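Local coordinates for protein ketosynthase (Streptomyces sp. MSC090213JE08, PDB 6KXD) that probably serves as the chain length factor paired with a ketosynthase in the highly reducing type II polyketide synthase that makes ishigamide, at residues 42-48 with 319-325. Sequence-based numbering, arbitrary orientation.
Sequences VRAGAKT and VPSMELL
A Schellman motif closes helix 35-44 here, and the chain leaving it runs beside a turn from the C-terminal half of the thiolase-type fold, so that the contact joins the two halves of the subunit. The segments run in the same sense, with CA atoms 5.3 Å apart for Gly45 and Pro320, 5.2 Å for Lys47 and Leu324, and 6.0 Å for Thr48 and Leu325. Gly45 breaks the helix at phi/psi 50/46°, its N 3.2 Å from Val42 O; Ala46 and Lys47 follow extended. Opposite them, Val319 to Ser321 are extended and 322-325 forms a 3-10 turn. Ser321 begins it as an ST turn, with OG accepting from Glu323 N at 3.0 Å.

Packing buries 367 Å² in total. The Pro320 ring (C-gamma exo) abuts the helix end, with CG only 2.9 Å from Val42 O and 3.6 Å from Gly45 CA; a CB on residue 45 would crowd this ring. Val42 (chi1 t) brings CG1 within 4.3 Å of Pro320 CD and 4.4 Å of Val319 CG1. Leu324 (m, t) lies along the extended backbone, its CD1 3.6 Å from Gly45 O and its CB 3.5 Å from Ala46 O. Thr48 CG2 meets Leu325 CD2 at 3.9 Å, and Tyr31 touches Val42, Thr48 and Leu325.

Polar contacts gather at the far end. With chi1 p, Thr48 OG1 donates to Leu324 O at 2.8 Å. The same carbonyl accepts from a water at 2.7 Å, whose oxygen in turn accepts from Thr48 N at 3.0 Å.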
ATOM      1  N   VAL B  42     -27.213  -3.489  10.562  1.00 46.11           N
ATOM      2  CA  VAL B  42     -26.884  -4.856  10.236  1.00 44.79           C
ATOM      3  C   VAL B  42     -27.921  -5.800  10.860  1.00 44.64           C
ATOM      4  O   VAL B  42     -28.377  -6.780  10.245  1.00 45.75           O
ATOM      5  CB  VAL B  42     -25.463  -5.223  10.695  1.00 48.78           C
ATOM      6  CG1 VAL B  42     -25.291  -6.735  10.780  1.00 48.31           C
ATOM      7  CG2 VAL B  42     -24.434  -4.600   9.763  1.00 48.84           C
ATOM      8  N   ARG B  43     -28.258  -5.539  12.112  1.00 47.27           N
ATOM      9  CA  ARG B  43     -29.141  -6.424  12.839  1.00 50.50           C
ATOM     10  C   ARG B  43     -30.536  -6.316  12.245  1.00 49.75           C
ATOM     11  O   ARG B  43     -31.264  -7.289  12.226  1.00 48.95           O
ATOM     12  CB  ARG B  43     -29.126  -6.037  14.311  1.00 49.55           C
ATOM     13  CG  ARG B  43     -27.935  -6.604  15.069  1.00 48.74           C
ATOM     14  CD  ARG B  43     -27.790  -5.752  16.294  1.00 50.28           C
ATOM     15  NE  ARG B  43     -26.590  -6.060  17.021  1.00 49.17           N
ATOM     16  CZ  ARG B  43     -26.131  -5.304  17.977  1.00 49.82           C
ATOM     17  NH1 ARG B  43     -26.919  -4.374  18.493  1.00 46.33           N
ATOM     18  NH2 ARG B  43     -24.894  -5.492  18.404  1.00 46.56           N
ATOM     19  N   ALA B  44     -30.881  -5.114  11.778  1.00 45.36           N
ATOM     20  CA  ALA B  44     -32.196  -4.852  11.206  1.00 47.05           C
ATOM     21  C   ALA B  44     -32.273  -5.338   9.759  1.00 48.72           C
ATOM     22  O   ALA B  44     -33.383  -5.354   9.203  1.00 52.24           O
ATOM     23  CB  ALA B  44     -32.487  -3.376  11.278  1.00 48.03           C
ATOM     24  N   GLY B  45     -31.118  -5.636   9.139  1.00 46.83           N
ATOM     25  CA  GLY B  45     -30.998  -5.820   7.708  1.00 46.84           C
ATOM     26  C   GLY B  45     -31.628  -4.664   6.972  1.00 48.46           C
ATOM     27  O   GLY B  45     -32.392  -4.862   6.012  1.00 46.07           O
ATOM     28  N   ALA B  46     -31.315  -3.443   7.418  1.00 47.12           N
ATOM     29  CA  ALA B  46     -31.922  -2.241   6.888  1.00 49.85           C
ATOM     30  C   ALA B  46     -31.343  -1.928   5.505  1.00 47.93           C
ATOM     31  O   ALA B  46     -30.195  -2.261   5.218  1.00 47.89           O
ATOM     32  CB  ALA B  46     -31.712  -1.090   7.843  1.00 50.98           C
ATOM     33  N   LYS B  47     -32.145  -1.254   4.662  1.00 52.20           N
ATOM     34  CA  LYS B  47     -31.717  -0.729   3.366  1.00 55.06           C
ATOM     35  C   LYS B  47     -31.066   0.638   3.589  1.00 50.62           C
ATOM     36  O   LYS B  47     -31.322   1.246   4.591  1.00 49.01           O
ATOM     37  CB  LYS B  47     -32.902  -0.585   2.407  1.00 58.04           C
ATOM     38  CG  LYS B  47     -33.676  -1.873   2.199  1.00 63.96           C
ATOM     39  CD  LYS B  47     -34.328  -1.984   0.838  1.00 73.58           C
ATOM     40  CE  LYS B  47     -35.466  -2.985   0.820  1.00 74.10           C
ATOM     41  NZ  LYS B  47     -35.215  -4.064  -0.160  1.00 73.41           N
ATOM     42  N   THR B  48     -30.238   1.093   2.640  1.00 54.30           N
ATOM     43  CA  THR B  48     -29.442   2.316   2.814  1.00 46.86           C
ATOM     44  C   THR B  48     -29.439   3.193   1.558  1.00 48.31           C
ATOM     45  O   THR B  48     -29.005   4.341   1.613  1.00 49.83           O
ATOM     46  CB  THR B  48     -28.012   1.978   3.265  1.00 45.65           C
ATOM     47  OG1 THR B  48     -27.286   1.359   2.201  1.00 43.70           O
ATOM     48  CG2 THR B  48     -27.999   1.078   4.476  1.00 49.91           C
ATOM     49  N   VAL B 319     -26.363 -13.410   8.920  1.00 46.49           N
ATOM     50  CA  VAL B 319     -26.049 -12.012   8.794  1.00 48.22           C
ATOM     51  C   VAL B 319     -26.719 -11.540   7.522  1.00 45.23           C
ATOM     52  O   VAL B 319     -26.581 -12.211   6.513  1.00 43.32           O
ATOM     53  CB  VAL B 319     -24.528 -11.802   8.694  1.00 48.95           C
ATOM     54  CG1 VAL B 319     -24.156 -10.342   8.499  1.00 49.20           C
ATOM     55  CG2 VAL B 319     -23.821 -12.394   9.891  1.00 50.00           C
ATOM     56  N   PRO B 320     -27.385 -10.365   7.501  1.00 47.94           N
ATOM     57  CA  PRO B 320     -27.949  -9.842   6.251  1.00 43.48           C
ATOM     58  C   PRO B 320     -26.910  -9.626   5.146  1.00 45.74           C
ATOM     59  O   PRO B 320     -25.728  -9.413   5.435  1.00 45.60           O
ATOM     60  CB  PRO B 320     -28.596  -8.530   6.706  1.00 54.03           C
ATOM     61  CG  PRO B 320     -28.921  -8.777   8.171  1.00 52.26           C
ATOM     62  CD  PRO B 320     -27.717  -9.544   8.678  1.00 52.44           C
ATOM     63  N   SER B 321     -27.358  -9.692   3.893  1.00 46.12           N
ATOM     64  CA  SER B 321     -26.484  -9.514   2.732  1.00 46.28           C
ATOM     65  C   SER B 321     -25.783  -8.160   2.859  1.00 45.09           C
ATOM     66  O   SER B 321     -26.398  -7.211   3.262  1.00 45.93           O
ATOM     67  CB  SER B 321     -27.190  -9.582   1.413  1.00 48.71           C
ATOM     68  OG  SER B 321     -26.240  -9.407   0.359  1.00 50.64           O
ATOM     69  N   MET B 322     -24.500  -8.135   2.502  1.00 46.55           N
ATOM     70  CA  MET B 322     -23.724  -6.903   2.349  1.00 48.54           C
ATOM     71  C   MET B 322     -24.279  -6.074   1.190  1.00 44.50           C
ATOM     72  O   MET B 322     -24.035  -4.887   1.149  1.00 46.13           O
ATOM     73  CB  MET B 322     -22.248  -7.193   2.067  1.00 46.42           C
ATOM     74  CG  MET B 322     -21.520  -7.781   3.247  1.00 47.08           C
ATOM     75  SD  MET B 322     -21.533  -6.650   4.661  1.00 56.14           S
ATOM     76  CE  MET B 322     -22.798  -7.378   5.692  1.00 52.71           C
ATOM     77  N   GLU B 323     -25.065  -6.677   0.287  1.00 46.38           N
ATOM     78  CA  GLU B 323     -25.752  -5.918  -0.805  1.00 52.27           C
ATOM     79  C   GLU B 323     -26.580  -4.745  -0.269  1.00 40.19           C
ATOM     80  O   GLU B 323     -26.766  -3.799  -0.955  1.00 44.34           O
ATOM     81  CB  GLU B 323     -26.710  -6.811  -1.600  1.00 57.78           C
ATOM     82  CG  GLU B 323     -26.043  -7.518  -2.748  1.00 69.04           C
ATOM     83  CD  GLU B 323     -26.914  -8.583  -3.388  1.00 73.51           C
ATOM     84  OE1 GLU B 323     -26.390  -9.316  -4.252  1.00 84.63           O
ATOM     85  OE2 GLU B 323     -28.104  -8.684  -3.006  1.00 74.14           O
ATOM     86  N   LEU B 324     -27.040  -4.791   0.979  1.00 45.86           N
ATOM     87  CA  LEU B 324     -27.856  -3.725   1.519  1.00 48.43           C
ATOM     88  C   LEU B 324     -27.065  -2.403   1.605  1.00 50.45           C
ATOM     89  O   LEU B 324     -27.676  -1.345   1.693  1.00 46.55           O
ATOM     90  CB  LEU B 324     -28.325  -4.147   2.911  1.00 52.18           C
ATOM     91  CG  LEU B 324     -29.330  -5.301   2.950  1.00 49.06           C
ATOM     92  CD1 LEU B 324     -29.399  -5.903   4.349  1.00 57.73           C
ATOM     93  CD2 LEU B 324     -30.711  -4.827   2.520  1.00 55.26           C
ATOM     94  N   LEU B 325     -25.728  -2.488   1.623  1.00 44.00           N
ATOM     95  CA  LEU B 325     -24.822  -1.301   1.699  1.00 41.28           C
ATOM     96  C   LEU B 325     -24.332  -0.829   0.329  1.00 43.79           C
ATOM     97  O   LEU B 325     -23.550   0.140   0.250  1.00 44.81           O
ATOM     98  CB  LEU B 325     -23.611  -1.658   2.550  1.00 43.13           C
ATOM     99  CG  LEU B 325     -23.905  -2.054   3.989  1.00 45.15           C
ATOM    100  CD1 LEU B 325     -22.592  -2.284   4.729  1.00 51.52           C
ATOM    101  CD2 LEU B 325     -24.754  -1.008   4.674  1.00 52.94           C
TER
HETATM  102  O   HOH W   1     -29.763  -0.502   0.196  1.00 49.68           O